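Local coordinates for protein rifamycin polyketide synthase (Amycolatopsis mediterranei, PDB 4LN9) that probably dehydrates a beta-hydroxyacyl polyketide intermediate, as the double-hotdog dehydratase domain of the terminal module of the rifamycin synthase, at residues 58-61 / 62-65. Numbering follows the deposited sequence.
Sequences RLSL and RSHP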
ATOM      1  N   ARG A  58      -6.629  -9.680  -3.513  1.00 31.16           N
ATOM      2  CA  ARG A  58      -7.923 -10.232  -3.128  1.00 32.31           C
ATOM      3  C   ARG A  58      -8.076 -11.639  -3.697  1.00 31.37           C
ATOM      4  O   ARG A  58      -8.088 -11.820  -4.914  1.00 37.49           O
ATOM      5  CB  ARG A  58      -9.048  -9.340  -3.662  1.00 35.49           C
ATOM      6  CG  ARG A  58     -10.441  -9.863  -3.363  1.00 39.07           C
ATOM      7  CD  ARG A  58     -11.499  -9.032  -4.067  1.00 41.38           C
ATOM      8  NE  ARG A  58     -12.845  -9.450  -3.695  1.00 39.95           N
ATOM      9  CZ  ARG A  58     -13.552 -10.362  -4.353  1.00 51.42           C
ATOM     10  NH1 ARG A  58     -13.056 -10.927  -5.446  1.00 42.40           N
ATOM     11  NH2 ARG A  58     -14.760 -10.701  -3.926  1.00 55.02           N
ATOM     12  N   LEU A  59      -8.193 -12.633  -2.823  1.00 29.00           N
ATOM     13  CA  LEU A  59      -8.366 -14.016  -3.263  1.00 34.85           C
ATOM     14  C   LEU A  59      -9.824 -14.448  -3.150  1.00 38.04           C
ATOM     15  O   LEU A  59     -10.493 -14.146  -2.163  1.00 36.46           O
ATOM     16  CB  LEU A  59      -7.479 -14.951  -2.442  1.00 34.25           C
ATOM     17  CG  LEU A  59      -5.994 -14.585  -2.402  1.00 29.48           C
ATOM     18  CD1 LEU A  59      -5.219 -15.593  -1.568  1.00 33.77           C
ATOM     19  CD2 LEU A  59      -5.428 -14.497  -3.811  1.00 35.30           C
ATOM     20  N   SER A  60     -10.318 -15.143  -4.170  1.00 40.39           N
ATOM     21  CA  SER A  60     -11.603 -15.829  -4.073  1.00 40.54           C
ATOM     22  C   SER A  60     -11.529 -17.162  -4.800  1.00 42.80           C
ATOM     23  O   SER A  60     -10.623 -17.387  -5.602  1.00 37.56           O
ATOM     24  CB  SER A  60     -12.716 -14.968  -4.674  1.00 38.94           C
ATOM     25  OG  SER A  60     -12.476 -14.707  -6.046  1.00 44.89           O
ATOM     26  N   LEU A  61     -12.492 -18.038  -4.537  1.00 41.24           N
ATOM     27  CA  LEU A  61     -12.579 -19.291  -5.271  1.00 45.41           C
ATOM     28  C   LEU A  61     -13.025 -19.087  -6.716  1.00 44.85           C
ATOM     29  O   LEU A  61     -12.646 -19.858  -7.598  1.00 50.84           O
ATOM     30  CB  LEU A  61     -13.494 -20.284  -4.553  1.00 41.41           C
ATOM     31  CG  LEU A  61     -12.877 -20.916  -3.302  1.00 44.55           C
ATOM     32  CD1 LEU A  61     -13.688 -22.120  -2.844  1.00 56.79           C
ATOM     33  CD2 LEU A  61     -11.428 -21.303  -3.551  1.00 50.83           C
ATOM     34  N   ARG A  62     -13.653 -17.945  -6.992  1.00 48.77           N
ATOM     35  CA  ARG A  62     -14.063 -17.635  -8.359  1.00 50.26           C
ATOM     36  C   ARG A  62     -12.950 -16.990  -9.187  1.00 48.29           C
ATOM     37  O   ARG A  62     -12.932 -17.110 -10.412  1.00 47.43           O
ATOM     38  CB  ARG A  62     -15.329 -16.770  -8.374  1.00 59.19           C
ATOM     39  CG  ARG A  62     -16.609 -17.552  -8.114  1.00 61.35           C
ATOM     40  CD  ARG A  62     -17.841 -16.673  -8.258  1.00 54.03           C
ATOM     41  NE  ARG A  62     -17.895 -16.016  -9.562  1.00 64.66           N
ATOM     42  CZ  ARG A  62     -18.409 -16.568 -10.657  1.00 60.81           C
ATOM     43  NH1 ARG A  62     -18.931 -17.786 -10.606  1.00 56.34           N
ATOM     44  NH2 ARG A  62     -18.402 -15.900 -11.803  1.00 57.92           N
ATOM     45  N   SER A  63     -12.006 -16.337  -8.517  1.00 45.23           N
ATOM     46  CA  SER A  63     -10.902 -15.688  -9.216  1.00 41.22           C
ATOM     47  C   SER A  63      -9.663 -16.575  -9.208  1.00 32.81           C
ATOM     48  O   SER A  63      -8.793 -16.458 -10.071  1.00 39.98           O
ATOM     49  CB  SER A  63     -10.587 -14.332  -8.583  1.00 44.75           C
ATOM     50  OG  SER A  63     -10.378 -14.457  -7.188  1.00 47.38           O
ATOM     51  N   HIS A  64      -9.608 -17.484  -8.240  1.00 39.28           N
ATOM     52  CA  HIS A  64      -8.489 -18.405  -8.106  1.00 39.54           C
ATOM     53  C   HIS A  64      -8.984 -19.804  -7.852  1.00 37.11           C
ATOM     54  O   HIS A  64      -8.830 -20.332  -6.749  1.00 37.65           O
ATOM     55  CB  HIS A  64      -7.556 -17.944  -6.987  1.00 38.11           C
ATOM     56  CG  HIS A  64      -7.007 -16.547  -7.189  1.00 36.17           C
ATOM     57  ND1 HIS A  64      -7.612 -15.450  -6.694  1.00 41.96           N
ATOM     58  CD2 HIS A  64      -5.912 -16.093  -7.926  1.00 41.61           C
ATOM     59  CE1 HIS A  64      -6.936 -14.350  -7.081  1.00 34.87           C
ATOM     60  NE2 HIS A  64      -5.893 -14.747  -7.830  1.00 38.85           N
ATOM     61  N   PRO A  65      -9.666 -20.392  -8.851  1.00 39.05           N
ATOM     62  CA  PRO A  65     -10.411 -21.644  -8.700  1.00 40.47           C
ATOM     63  C   PRO A  65      -9.517 -22.783  -8.214  1.00 36.64           C
ATOM     64  O   PRO A  65      -9.948 -23.610  -7.409  1.00 39.56           O
ATOM     65  CB  PRO A  65     -10.901 -21.934 -10.124  1.00 45.90           C
ATOM     66  CG  PRO A  65     -10.920 -20.605 -10.799  1.00 42.37           C
ATOM     67  CD  PRO A  65      -9.750 -19.862 -10.223  1.00 36.36           C
TER
HETATM   68  O   HOH W   1     -10.270 -11.323  -6.865  1.00 53.48           O
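The imidazole of H64 carries L59 on one face and backbone at its rim: methyl CD2 of L59 makes a CH-pi contact 3.9 Å from the ring centroid, displaced toward the rim, while the backbone N of S60 lies in plane at the edge. With CG of H64 beside its own backbone N (chi1 -58°), the ring swings back over the end of strand 52-59. A second flat group, the R58 guanidinium, meets a water in its plane; that water accepts from NH1 of R58 at 3.2 Å, donates to R58 O and also reaches S63 OG. S60 to S63 form a type I beta turn leaving the strand, an example of how one carbonyl oxygen can collect successive N-H groups as a chain reverses: S60 O receives S63 N only weakly, then H64 N at 2.8 Å, tilted 28° from the carbonyl plane. OG of S60 and OG of S63 lie 2.4 Å apart, either possibly the donor, a distance so short that its exact value is doubtful. On the strand before the turn, R58 NH2 forms a salt bridge with E140, and L59 packs on V116 and V118 of the adjoining strand. The weak bond from H64 NE2 to P39 O implies a hydrogen on NE2.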